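Side-chain contacts in TRAP dicarboxylate transporter-DctP subunit (Desulfovibrio salexigens, PDB 4N6D), which probably captures an organic acid in the periplasm as the solute-binding component of a TRAP transport system: residues Phe114-Ser117 with Thr118-Ser121; Ala123-Asp126 with Leu127-Lys130; Leu307-Asp310 with Trp311-Lys314; Asp328-Glu331 with Leu332-Lys335. All coordinates share one frame; numbering follows the deposited sequence.

Interaction 1: residues Phe114-Ser117 with Thr118-Ser121; sequences FTSS and TSAS
F114 and A120 form the tight apolar part of this turn, where a loop runs into helix 117-131. The phenyl ring lies obliquely against the first helical turn, with CD2 3.5 Å from A120 CA and 3.8 Å from A120 CB. S119 OG sits at the rim of the ring, in its plane. V329 and R333 of helix 322-337 back the same ring, and F108 meets it at an angle.

Around it the serines are held by hydrogen bonds. S121 OG lies beside its own backbone N (chi1 -68°), which swings the hydroxyl back onto S117 O at 2.8 Å. That carbonyl also receives S121 N, the two donors arriving from opposite faces of its plane. S117 OG and S121 OG both reach the backbone of A146 at the end of strand 139-146, and S117 N bonds to the D271 carboxylate of helix 249-285.

T115, S116 and T118, all partly exposed, make a side more open to solvent yet still held. S116 is the N-cap residue; its OG lies 2.9 Å from S119 OG, which has a further partner in E337 OE2. T118 OG1 also bonds to D271.

With hydroxyls taking up backbone groups and two acidic side chains close to the helix start, the chemistry implies a helix N-terminus tied to its neighbours by several polar bonds, its dipole probably favouring those carboxylates.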
ATOM      1  N   PHE A 114      -3.699   7.192  -8.009  1.00  7.25           N
ATOM      2  CA  PHE A 114      -4.400   5.913  -7.917  1.00  7.23           C
ATOM      3  C   PHE A 114      -5.585   6.016  -6.971  1.00 10.59           C
ATOM      4  O   PHE A 114      -5.498   6.655  -5.928  1.00 11.12           O
ATOM      5  CB  PHE A 114      -3.440   4.803  -7.471  1.00  9.00           C
ATOM      6  CG  PHE A 114      -2.555   4.313  -8.588  1.00  8.77           C
ATOM      7  CD1 PHE A 114      -1.348   4.949  -8.861  1.00  8.60           C
ATOM      8  CD2 PHE A 114      -2.956   3.264  -9.386  1.00  7.18           C
ATOM      9  CE1 PHE A 114      -0.547   4.537  -9.908  1.00  9.48           C
ATOM     10  CE2 PHE A 114      -2.143   2.826 -10.445  1.00  8.94           C
ATOM     11  CZ  PHE A 114      -0.949   3.469 -10.704  1.00 10.75           C
ATOM     12  N   THR A 115      -6.698   5.392  -7.337  1.00  9.20           N
ATOM     13  CA  THR A 115      -7.930   5.553  -6.555  1.00  8.24           C
ATOM     14  C   THR A 115      -8.445   4.248  -5.964  1.00  9.53           C
ATOM     15  O   THR A 115      -9.547   4.202  -5.415  1.00 11.45           O
ATOM     16  CB  THR A 115      -9.038   6.162  -7.428  1.00 11.62           C
ATOM     17  OG1 THR A 115      -9.311   5.289  -8.522  1.00 12.68           O
ATOM     18  CG2 THR A 115      -8.616   7.525  -7.966  1.00 13.32           C
ATOM     19  N   SER A 116      -7.652   3.184  -6.066  1.00  9.79           N
ATOM     20  CA  SER A 116      -8.038   1.906  -5.473  1.00  8.57           C
ATOM     21  C   SER A 116      -6.809   1.050  -5.257  1.00 10.10           C
ATOM     22  O   SER A 116      -5.777   1.258  -5.905  1.00  8.64           O
ATOM     23  CB  SER A 116      -9.045   1.141  -6.346  1.00 11.00           C
ATOM     24  OG  SER A 116      -8.427   0.597  -7.499  1.00 11.75           O
ATOM     25  N   SER A 117      -6.938   0.088  -4.345  1.00  8.51           N
ATOM     26  CA  SER A 117      -5.896  -0.895  -4.088  1.00  8.23           C
ATOM     27  C   SER A 117      -5.706  -1.813  -5.287  1.00  9.03           C
ATOM     28  O   SER A 117      -4.581  -2.176  -5.624  1.00  8.37           O
ATOM     29  CB  SER A 117      -6.279  -1.718  -2.865  1.00  9.54           C
ATOM     30  OG  SER A 117      -5.284  -2.711  -2.594  1.00  8.43           O
ATOM     31  N   THR A 118      -6.822  -2.155  -5.942  1.00  9.64           N
ATOM     32  CA  THR A 118      -6.788  -3.058  -7.076  1.00  8.62           C
ATOM     33  C   THR A 118      -5.937  -2.497  -8.201  1.00  8.68           C
ATOM     34  O   THR A 118      -5.059  -3.195  -8.715  1.00  8.90           O
ATOM     35  CB  THR A 118      -8.198  -3.395  -7.599  1.00  9.80           C
ATOM     36  OG1 THR A 118      -8.945  -4.052  -6.576  1.00 11.86           O
ATOM     37  CG2 THR A 118      -8.133  -4.328  -8.786  1.00 11.80           C
ATOM     38  N   SER A 119      -6.183  -1.241  -8.582  1.00  8.19           N
ATOM     39  CA  SER A 119      -5.471  -0.660  -9.689  1.00  7.44           C
ATOM     40  C   SER A 119      -4.010  -0.401  -9.349  1.00  8.29           C
ATOM     41  O   SER A 119      -3.138  -0.601 -10.169  1.00  9.28           O
ATOM     42  CB  SER A 119      -6.132   0.633 -10.179  1.00  8.98           C
ATOM     43  OG  SER A 119      -6.223   1.571  -9.128  1.00 10.06           O
ATOM     44  N   ALA A 120      -3.745   0.027  -8.122  1.00  7.79           N
ATOM     45  CA  ALA A 120      -2.380   0.265  -7.718  1.00  7.60           C
ATOM     46  C   ALA A 120      -1.626  -1.052  -7.633  1.00  8.39           C
ATOM     47  O   ALA A 120      -0.454  -1.106  -7.984  1.00  7.37           O
ATOM     48  CB  ALA A 120      -2.341   0.992  -6.384  1.00  7.92           C
ATOM     49  N   SER A 121      -2.285  -2.103  -7.152  1.00  9.00           N
ATOM     50  CA  SER A 121      -1.591  -3.393  -6.982  1.00  9.45           C
ATOM     51  C   SER A 121      -1.195  -3.958  -8.343  1.00 10.42           C
ATOM     52  O   SER A 121      -0.061  -4.422  -8.544  1.00 10.02           O
ATOM     53  CB  SER A 121      -2.475  -4.409  -6.250  1.00  7.85           C
ATOM     54  OG  SER A 121      -2.681  -4.033  -4.898  1.00  7.78           O
TER

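Interaction 2: residues Ala123-Asp126 with Leu127-Lys130; sequences ALWD and LYTK
W125, Y128 and T129 meet along one flank of helix 117-131, an alpha helix of the family 7 periplasmic solute-binding fold, through contacts three and four residues apart. T129 OG1 stands 3.5 Å above the indole plane of W125, displaced toward the rim, with NE1 as the closest ring atom. Y128 CD2 lies over a face of the same indole, 4.1 Å from W125 CZ3. The six-membered ring of W125 and the tyrosine ring have their centroids 5.6 Å apart and their planes inclined by 41°, an oblique meeting.

A backbone carbonyl one turn earlier holds the hydroxyl. With chi1 at -66°, which puts OG1 anti to the carbonyl carbon, T129 turns its OG1 back down the helix to W125 O (3.0 Å), above the carbonyl plane. T129 N approaches that oxygen from the opposite face at 2.9 Å, so the carbonyl carries two bonds. Both aromatic side chains leave the helix with CG anti to the backbone N, which brings the rings to the same flank, where they cross at an angle.

Further out, M144 of strand 139-146 touches both side chains, V141 adds to the tyrosine side, and R260 and A263 of helix 249-285 meet the tryptophan. The other flank turns to helix 322-337: L127 packs on V325 and L332, and K130 NZ forms a salt bridge with D328 OD2. The D126 carboxylate is divided between partners, OD1 meeting R260 NH1 while OD2 takes both K335 NZ and Y336 OH.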
ATOM      1  N   ALA A 123      -0.954  -2.292 -11.208  1.00  8.86           N
ATOM      2  CA  ALA A 123       0.022  -1.425 -11.867  1.00  9.02           C
ATOM      3  C   ALA A 123       1.421  -1.667 -11.309  1.00  7.47           C
ATOM      4  O   ALA A 123       2.397  -1.713 -12.059  1.00  8.35           O
ATOM      5  CB  ALA A 123      -0.355   0.056 -11.750  1.00  7.04           C
ATOM      6  N   LEU A 124       1.525  -1.838  -9.991  1.00  7.70           N
ATOM      7  CA  LEU A 124       2.819  -2.109  -9.361  1.00  7.43           C
ATOM      8  C   LEU A 124       3.454  -3.405  -9.883  1.00  7.83           C
ATOM      9  O   LEU A 124       4.659  -3.433 -10.215  1.00  8.67           O
ATOM     10  CB  LEU A 124       2.654  -2.153  -7.841  1.00  5.87           C
ATOM     11  CG  LEU A 124       3.869  -2.509  -6.983  1.00  8.55           C
ATOM     12  CD1 LEU A 124       5.022  -1.528  -7.113  1.00  8.05           C
ATOM     13  CD2 LEU A 124       3.373  -2.611  -5.583  1.00  7.56           C
ATOM     14  N   TRP A 125       2.659  -4.463  -9.944  1.00  9.42           N
ATOM     15  CA  TRP A 125       3.144  -5.757 -10.440  1.00  9.12           C
ATOM     16  C   TRP A 125       3.595  -5.625 -11.897  1.00  9.00           C
ATOM     17  O   TRP A 125       4.662  -6.137 -12.282  1.00  9.82           O
ATOM     18  CB  TRP A 125       2.047  -6.824 -10.305  1.00  7.39           C
ATOM     19  CG  TRP A 125       2.472  -8.112 -10.893  1.00  8.87           C
ATOM     20  CD1 TRP A 125       2.047  -8.652 -12.074  1.00 12.94           C
ATOM     21  CD2 TRP A 125       3.461  -9.003 -10.375  1.00  9.91           C
ATOM     22  NE1 TRP A 125       2.705  -9.834 -12.318  1.00 11.54           N
ATOM     23  CE2 TRP A 125       3.566 -10.082 -11.280  1.00 10.28           C
ATOM     24  CE3 TRP A 125       4.263  -9.000  -9.228  1.00  9.92           C
ATOM     25  CZ2 TRP A 125       4.447 -11.139 -11.078  1.00 14.31           C
ATOM     26  CZ3 TRP A 125       5.128 -10.067  -9.020  1.00 10.56           C
ATOM     27  CH2 TRP A 125       5.208 -11.119  -9.933  1.00 12.19           C
ATOM     28  N   ASP A 126       2.789  -4.950 -12.719  1.00  8.29           N
ATOM     29  CA  ASP A 126       3.164  -4.744 -14.109  1.00  7.63           C
ATOM     30  C   ASP A 126       4.456  -3.929 -14.248  1.00 10.36           C
ATOM     31  O   ASP A 126       5.293  -4.217 -15.118  1.00 11.06           O
ATOM     32  CB  ASP A 126       2.065  -4.039 -14.917  1.00 10.07           C
ATOM     33  CG  ASP A 126       0.924  -4.950 -15.305  1.00 13.88           C
ATOM     34  OD1 ASP A 126       1.014  -6.180 -15.098  1.00 12.74           O
ATOM     35  OD2 ASP A 126      -0.048  -4.418 -15.895  1.00 13.91           O
ATOM     36  N   LEU A 127       4.615  -2.898 -13.420  1.00  6.94           N
ATOM     37  CA  LEU A 127       5.805  -2.082 -13.506  1.00  6.36           C
ATOM     38  C   LEU A 127       7.025  -2.920 -13.145  1.00  9.59           C
ATOM     39  O   LEU A 127       8.055  -2.844 -13.820  1.00  9.27           O
ATOM     40  CB  LEU A 127       5.707  -0.835 -12.615  1.00  7.47           C
ATOM     41  CG  LEU A 127       6.875   0.123 -12.812  1.00  9.20           C
ATOM     42  CD1 LEU A 127       6.684   0.970 -14.086  1.00 10.87           C
ATOM     43  CD2 LEU A 127       7.095   1.020 -11.585  1.00  9.28           C
ATOM     44  N   TYR A 128       6.907  -3.704 -12.077  1.00  9.83           N
ATOM     45  CA  TYR A 128       7.988  -4.586 -11.663  1.00 14.51           C
ATOM     46  C   TYR A 128       8.332  -5.566 -12.778  1.00 12.51           C
ATOM     47  O   TYR A 128       9.502  -5.761 -13.099  1.00 10.96           O
ATOM     48  CB  TYR A 128       7.641  -5.347 -10.369  1.00 10.97           C
ATOM     49  CG  TYR A 128       8.550  -6.541 -10.212  1.00 10.62           C
ATOM     50  CD1 TYR A 128       9.864  -6.374  -9.803  1.00 16.85           C
ATOM     51  CD2 TYR A 128       8.120  -7.805 -10.581  1.00 17.77           C
ATOM     52  CE1 TYR A 128      10.707  -7.445  -9.719  1.00 16.99           C
ATOM     53  CE2 TYR A 128       8.967  -8.880 -10.497  1.00 25.85           C
ATOM     54  CZ  TYR A 128      10.244  -8.691 -10.070  1.00 24.44           C
ATOM     55  OH  TYR A 128      11.088  -9.774  -9.988  1.00 42.81           O
ATOM     56  N   THR A 129       7.322  -6.181 -13.376  1.00 11.64           N
ATOM     57  CA  THR A 129       7.554  -7.191 -14.392  1.00 13.47           C
ATOM     58  C   THR A 129       8.248  -6.587 -15.619  1.00 10.24           C
ATOM     59  O   THR A 129       9.081  -7.235 -16.271  1.00 14.55           O
ATOM     60  CB  THR A 129       6.243  -7.846 -14.817  1.00 21.39           C
ATOM     61  OG1 THR A 129       5.717  -8.575 -13.696  1.00 22.21           O
ATOM     62  CG2 THR A 129       6.479  -8.783 -15.985  1.00 24.33           C
ATOM     63  N   LYS A 130       7.909  -5.342 -15.922  1.00 10.34           N
ATOM     64  CA  LYS A 130       8.489  -4.658 -17.061  1.00  9.15           C
ATOM     65  C   LYS A 130       9.953  -4.279 -16.834  1.00 12.31           C
ATOM     66  O   LYS A 130      10.788  -4.433 -17.728  1.00 15.97           O
ATOM     67  CB  LYS A 130       7.680  -3.407 -17.408  1.00 13.66           C
ATOM     68  CG  LYS A 130       8.274  -2.625 -18.562  1.00 16.32           C
ATOM     69  CD  LYS A 130       7.477  -1.389 -18.904  1.00 21.32           C
ATOM     70  CE  LYS A 130       8.012  -0.771 -20.182  1.00 30.15           C
ATOM     71  NZ  LYS A 130       7.135   0.295 -20.685  1.00 36.37           N
TER

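Interaction 3: residues Leu307-Asp310 with Trp311-Lys314; sequences LIED and WKEK
W311 N bonds to L307 O at 3.1 Å and K312 N to I308 O at 2.9 Å, and two more bonds of the same spacing, from E313 to E309 and from K314 to D310, make these eight residues a regular stretch of helix 294-317. An ion pair runs along each side of the helix, one firm and one less sure. A chi1 of 174° sets the D310 carboxylate beside its own carbonyl carbon, turned toward K314, whose chain is extended beyond CG. K314 NZ reaches D310 OD2 at 2.8 Å, on the oxygen's syn lone pair, the side of the other oxygen. E309 and K312 lie side by side one turn apart; the bond from K312 NZ to E309 OE2 is weak at 3.1 Å, and the position of the other carboxylate oxygen is doubtful.

Inward, W311 is buried against L110, V325 and L326, and its NE1 is satisfied by S106 OG. I308 packs on L112 and L326, while L307 touches I174 and I178 of helix 173-181. The two charged pairs thus flank the inward side of W311 and I308, one at either border, as in an amphipathic helix lying on the surface of a globular domain.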
ATOM      1  N   LEU A 307       7.561  16.605  -4.203  1.00  8.94           N
ATOM      2  CA  LEU A 307       7.817  15.249  -3.708  1.00  9.76           C
ATOM      3  C   LEU A 307       8.179  14.355  -4.894  1.00  8.47           C
ATOM      4  O   LEU A 307       9.016  13.481  -4.779  1.00  9.42           O
ATOM      5  CB  LEU A 307       6.599  14.684  -2.974  1.00  8.87           C
ATOM      6  CG  LEU A 307       6.232  15.472  -1.718  1.00 12.20           C
ATOM      7  CD1 LEU A 307       4.947  14.948  -1.072  1.00 15.78           C
ATOM      8  CD2 LEU A 307       7.374  15.423  -0.701  1.00 20.25           C
ATOM      9  N   ILE A 308       7.566  14.619  -6.036  1.00  8.63           N
ATOM     10  CA  ILE A 308       7.842  13.867  -7.246  1.00  8.61           C
ATOM     11  C   ILE A 308       9.233  14.241  -7.732  1.00  8.64           C
ATOM     12  O   ILE A 308      10.043  13.386  -8.128  1.00  8.45           O
ATOM     13  CB  ILE A 308       6.824  14.190  -8.363  1.00  9.86           C
ATOM     14  CG1 ILE A 308       5.387  14.039  -7.871  1.00 22.02           C
ATOM     15  CG2 ILE A 308       7.111  13.335  -9.573  1.00  9.47           C
ATOM     16  CD1 ILE A 308       5.078  12.739  -7.343  1.00 18.42           C
ATOM     17  N   GLU A 309       9.539  15.537  -7.687  1.00  9.84           N
ATOM     18  CA  GLU A 309      10.859  15.986  -8.141  1.00 11.22           C
ATOM     19  C   GLU A 309      11.988  15.403  -7.274  1.00  9.19           C
ATOM     20  O   GLU A 309      13.028  15.027  -7.813  1.00 10.65           O
ATOM     21  CB  GLU A 309      10.921  17.510  -8.176  1.00 13.39           C
ATOM     22  CG  GLU A 309       9.858  18.140  -9.085  1.00 11.72           C
ATOM     23  CD  GLU A 309       9.964  17.735 -10.551  1.00 19.22           C
ATOM     24  OE1 GLU A 309      11.059  17.354 -10.979  1.00 17.71           O
ATOM     25  OE2 GLU A 309       8.930  17.778 -11.272  1.00 23.54           O
ATOM     26  N   ASP A 310      11.767  15.310  -5.959  1.00  8.50           N
ATOM     27  CA  ASP A 310      12.711  14.669  -5.040  1.00  8.21           C
ATOM     28  C   ASP A 310      12.909  13.226  -5.436  1.00  7.92           C
ATOM     29  O   ASP A 310      14.034  12.726  -5.514  1.00  8.14           O
ATOM     30  CB  ASP A 310      12.175  14.755  -3.611  1.00  8.12           C
ATOM     31  CG  ASP A 310      13.014  13.988  -2.607  1.00 13.96           C
ATOM     32  OD1 ASP A 310      14.232  14.263  -2.483  1.00 14.32           O
ATOM     33  OD2 ASP A 310      12.443  13.109  -1.937  1.00 13.23           O
ATOM     34  N   TRP A 311      11.810  12.531  -5.708  1.00  8.26           N
ATOM     35  CA  TRP A 311      11.924  11.124  -6.065  1.00  7.60           C
ATOM     36  C   TRP A 311      12.721  10.953  -7.357  1.00  7.67           C
ATOM     37  O   TRP A 311      13.568  10.065  -7.464  1.00  8.71           O
ATOM     38  CB  TRP A 311      10.534  10.454  -6.179  1.00  7.58           C
ATOM     39  CG  TRP A 311      10.672   9.034  -6.630  1.00  7.37           C
ATOM     40  CD1 TRP A 311      10.877   7.939  -5.840  1.00  7.57           C
ATOM     41  CD2 TRP A 311      10.685   8.565  -7.972  1.00  7.46           C
ATOM     42  NE1 TRP A 311      11.013   6.821  -6.615  1.00  8.28           N
ATOM     43  CE2 TRP A 311      10.889   7.173  -7.932  1.00  7.21           C
ATOM     44  CE3 TRP A 311      10.520   9.187  -9.210  1.00  8.63           C
ATOM     45  CZ2 TRP A 311      10.958   6.397  -9.084  1.00  7.25           C
ATOM     46  CZ3 TRP A 311      10.580   8.416 -10.353  1.00  7.78           C
ATOM     47  CH2 TRP A 311      10.797   7.037 -10.287  1.00  8.74           C
ATOM     48  N   LYS A 312      12.444  11.802  -8.339  1.00  8.04           N
ATOM     49  CA  LYS A 312      13.177  11.741  -9.606  1.00  8.14           C
ATOM     50  C   LYS A 312      14.676  11.949  -9.424  1.00 11.00           C
ATOM     51  O   LYS A 312      15.459  11.298 -10.094  1.00 10.14           O
ATOM     52  CB  LYS A 312      12.621  12.762 -10.594  1.00  9.73           C
ATOM     53  CG  LYS A 312      11.256  12.418 -11.181  1.00 11.66           C
ATOM     54  CD  LYS A 312      10.908  13.363 -12.342  1.00 16.32           C
ATOM     55  CE  LYS A 312      10.777  14.781 -11.911  1.00 22.39           C
ATOM     56  NZ  LYS A 312      10.288  15.600 -13.057  1.00 13.95           N
ATOM     57  N   GLU A 313      15.084  12.873  -8.565  1.00  8.95           N
ATOM     58  CA  GLU A 313      16.522  13.067  -8.311  1.00 10.94           C
ATOM     59  C   GLU A 313      17.127  11.852  -7.641  1.00  8.66           C
ATOM     60  O   GLU A 313      18.263  11.451  -7.942  1.00  9.66           O
ATOM     61  CB  GLU A 313      16.777  14.295  -7.453  1.00 13.98           C
ATOM     62  CG  GLU A 313      16.397  15.587  -8.137  1.00 19.92           C
ATOM     63  CD  GLU A 313      17.590  16.468  -8.418  1.00 31.48           C
ATOM     64  OE1 GLU A 313      18.317  16.797  -7.465  1.00 29.99           O
ATOM     65  OE2 GLU A 313      17.783  16.854  -9.586  1.00 38.70           O
ATOM     66  N   LYS A 314      16.385  11.269  -6.714  1.00  7.65           N
ATOM     67  CA  LYS A 314      16.832  10.043  -6.047  1.00  7.31           C
ATOM     68  C   LYS A 314      16.973   8.879  -7.013  1.00  8.05           C
ATOM     69  O   LYS A 314      17.917   8.088  -6.907  1.00  7.88           O
ATOM     70  CB  LYS A 314      15.873   9.705  -4.908  1.00  8.18           C
ATOM     71  CG  LYS A 314      16.106  10.553  -3.661  1.00  7.46           C
ATOM     72  CD  LYS A 314      14.934  10.549  -2.675  1.00  9.86           C
ATOM     73  CE  LYS A 314      15.324  11.292  -1.394  1.00  9.80           C
ATOM     74  NZ  LYS A 314      14.196  11.467  -0.443  1.00 10.39           N
TER

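Interaction 4: residues Asp328-Glu331 with Leu332-Lys335; sequences DVEE and LRIK
R333 N bonds to V329 O at 2.8 Å and I334 N to E330 O at 3.0 Å, part of the unbroken i to i+4 ladder of an alpha helix. On its outer side E330 and R333, three residues apart, point the same way and form a side-on, two-pronged salt bridge. R333 NE bonds to E330 OE1 at 2.9 Å, almost straight (N-H...O angle 174°); R333 NH2 meets E330 OE2 at 2.8 Å. Both oxygens lie near the guanidinium plane, but the carboxylate is twisted 37° from it: OE1 is approached from above its plane and OE2 from the syn side. A bend at chi3 of R333 (65°) brings the NE edge round to the glutamate, and two bonds probably limit rotation of the guanidinium.

This helix, 322-337, rests on helix 117-131 of the solute-binding fold, where L332 packs against A123 and D126. V329, buried, touches V107, L112 and L127. The other terminal nitrogen, R333 NH1, has a second acidic partner in E337 OE1. I334 CD1 lies 3.6 Å from E330 OE2, laying the isoleucine tip against the carboxylate.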
ATOM      1  N   ASP A 328       5.302   5.574 -17.552  1.00  9.14           N
ATOM      2  CA  ASP A 328       4.791   4.221 -17.577  1.00  9.62           C
ATOM      3  C   ASP A 328       3.762   3.957 -16.478  1.00  9.52           C
ATOM      4  O   ASP A 328       2.795   3.227 -16.693  1.00 10.28           O
ATOM      5  CB  ASP A 328       5.934   3.221 -17.467  1.00  8.55           C
ATOM      6  CG  ASP A 328       6.755   3.139 -18.730  1.00 16.75           C
ATOM      7  OD1 ASP A 328       6.311   3.680 -19.770  1.00 16.45           O
ATOM      8  OD2 ASP A 328       7.844   2.508 -18.675  1.00 13.26           O
ATOM      9  N   VAL A 329       3.949   4.570 -15.315  1.00  7.37           N
ATOM     10  CA  VAL A 329       3.026   4.389 -14.201  1.00  8.01           C
ATOM     11  C   VAL A 329       1.659   4.965 -14.581  1.00 10.57           C
ATOM     12  O   VAL A 329       0.633   4.336 -14.320  1.00  9.71           O
ATOM     13  CB  VAL A 329       3.547   5.037 -12.909  1.00  9.04           C
ATOM     14  CG1 VAL A 329       2.474   5.081 -11.827  1.00 10.66           C
ATOM     15  CG2 VAL A 329       4.745   4.233 -12.397  1.00  8.35           C
ATOM     16  N   GLU A 330       1.643   6.141 -15.200  1.00  7.88           N
ATOM     17  CA  GLU A 330       0.352   6.744 -15.578  1.00  8.36           C
ATOM     18  C   GLU A 330      -0.356   5.885 -16.632  1.00  8.74           C
ATOM     19  O   GLU A 330      -1.586   5.750 -16.633  1.00  9.11           O
ATOM     20  CB  GLU A 330       0.529   8.183 -16.078  1.00  8.60           C
ATOM     21  CG  GLU A 330      -0.739   8.837 -16.649  1.00  9.23           C
ATOM     22  CD  GLU A 330      -1.836   9.132 -15.629  1.00  9.42           C
ATOM     23  OE1 GLU A 330      -1.671   8.872 -14.418  1.00  9.60           O
ATOM     24  OE2 GLU A 330      -2.871   9.670 -16.063  1.00 10.02           O
ATOM     25  N   GLU A 331       0.419   5.330 -17.551  1.00  9.37           N
ATOM     26  CA  GLU A 331      -0.151   4.458 -18.566  1.00 10.04           C
ATOM     27  C   GLU A 331      -0.833   3.269 -17.882  1.00  9.04           C
ATOM     28  O   GLU A 331      -1.940   2.886 -18.259  1.00  9.54           O
ATOM     29  CB  GLU A 331       0.922   3.988 -19.554  1.00 10.81           C
ATOM     30  CG  GLU A 331       0.416   2.959 -20.591  1.00 11.70           C
ATOM     31  CD  GLU A 331       1.453   2.538 -21.609  1.00 20.50           C
ATOM     32  OE1 GLU A 331       2.659   2.757 -21.373  1.00 17.79           O
ATOM     33  OE2 GLU A 331       1.053   1.997 -22.674  1.00 21.52           O
ATOM     34  N   LEU A 332      -0.173   2.696 -16.882  1.00  8.65           N
ATOM     35  CA  LEU A 332      -0.724   1.571 -16.137  1.00  9.45           C
ATOM     36  C   LEU A 332      -1.939   1.982 -15.300  1.00  9.38           C
ATOM     37  O   LEU A 332      -2.898   1.213 -15.187  1.00 11.62           O
ATOM     38  CB  LEU A 332       0.361   0.931 -15.260  1.00  8.26           C
ATOM     39  CG  LEU A 332       1.456   0.242 -16.076  1.00  8.67           C
ATOM     40  CD1 LEU A 332       2.623  -0.092 -15.166  1.00  8.85           C
ATOM     41  CD2 LEU A 332       0.931  -1.026 -16.743  1.00 11.92           C
ATOM     42  N   ARG A 333      -1.915   3.180 -14.716  1.00  8.68           N
ATOM     43  CA  ARG A 333      -3.069   3.662 -13.969  1.00  8.98           C
ATOM     44  C   ARG A 333      -4.316   3.715 -14.875  1.00  9.65           C
ATOM     45  O   ARG A 333      -5.403   3.255 -14.515  1.00 10.05           O
ATOM     46  CB  ARG A 333      -2.809   5.072 -13.390  1.00  8.86           C
ATOM     47  CG  ARG A 333      -3.910   5.510 -12.400  1.00  9.20           C
ATOM     48  CD  ARG A 333      -3.789   6.959 -11.948  1.00  9.23           C
ATOM     49  NE  ARG A 333      -3.987   7.858 -13.066  1.00  9.61           N
ATOM     50  CZ  ARG A 333      -5.166   8.186 -13.575  1.00 14.71           C
ATOM     51  NH1 ARG A 333      -6.297   7.733 -13.042  1.00 14.65           N
ATOM     52  NH2 ARG A 333      -5.215   8.998 -14.620  1.00 13.58           N
ATOM     53  N   ILE A 334      -4.150   4.328 -16.043  1.00  9.83           N
ATOM     54  CA  ILE A 334      -5.259   4.412 -16.980  1.00 10.51           C
ATOM     55  C   ILE A 334      -5.727   3.009 -17.405  1.00 10.72           C
ATOM     56  O   ILE A 334      -6.928   2.761 -17.576  1.00 11.30           O
ATOM     57  CB  ILE A 334      -4.876   5.260 -18.191  1.00 10.69           C
ATOM     58  CG1 ILE A 334      -4.636   6.691 -17.745  1.00 10.65           C
ATOM     59  CG2 ILE A 334      -6.001   5.268 -19.230  1.00 11.43           C
ATOM     60  CD1 ILE A 334      -4.023   7.586 -18.815  1.00 10.79           C
ATOM     61  N   LYS A 335      -4.792   2.098 -17.622  1.00 10.85           N
ATOM     62  CA  LYS A 335      -5.173   0.733 -17.993  1.00 10.94           C
ATOM     63  C   LYS A 335      -6.137   0.106 -16.969  1.00 12.52           C
ATOM     64  O   LYS A 335      -7.076  -0.606 -17.335  1.00 13.31           O
ATOM     65  CB  LYS A 335      -3.911  -0.138 -18.103  1.00 10.57           C
ATOM     66  CG  LYS A 335      -4.141  -1.608 -18.426  1.00 13.16           C
ATOM     67  CD  LYS A 335      -2.760  -2.289 -18.470  1.00 20.93           C
ATOM     68  CE  LYS A 335      -2.807  -3.780 -18.734  1.00 32.44           C
ATOM     69  NZ  LYS A 335      -1.409  -4.328 -18.554  1.00 38.00           N
TER

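Overall arrangement
Interaction 1 is the buried member of the set and interaction 2 is partly buried; interactions 3 and 4 lie at the surface. The first two follow one another on helix 117-131 and touch where F114 CE2 meets A123 CB at 3.5 Å. Interaction 4, on helix 322-337, joins both, through apolar packing around the phenylalanine and through ion pairs with interaction 2. Interaction 3 touches none of the others, its nearest atoms being about 7 Å from interactions 2 and 4, although its helix directly precedes 322-337. Within each contact, hydroxyl-to-carbonyl bonds serve interactions 1 and 2 and carboxylate pairs with lysine or arginine serve 3 and 4; interaction 2 sends its ion pairs outward.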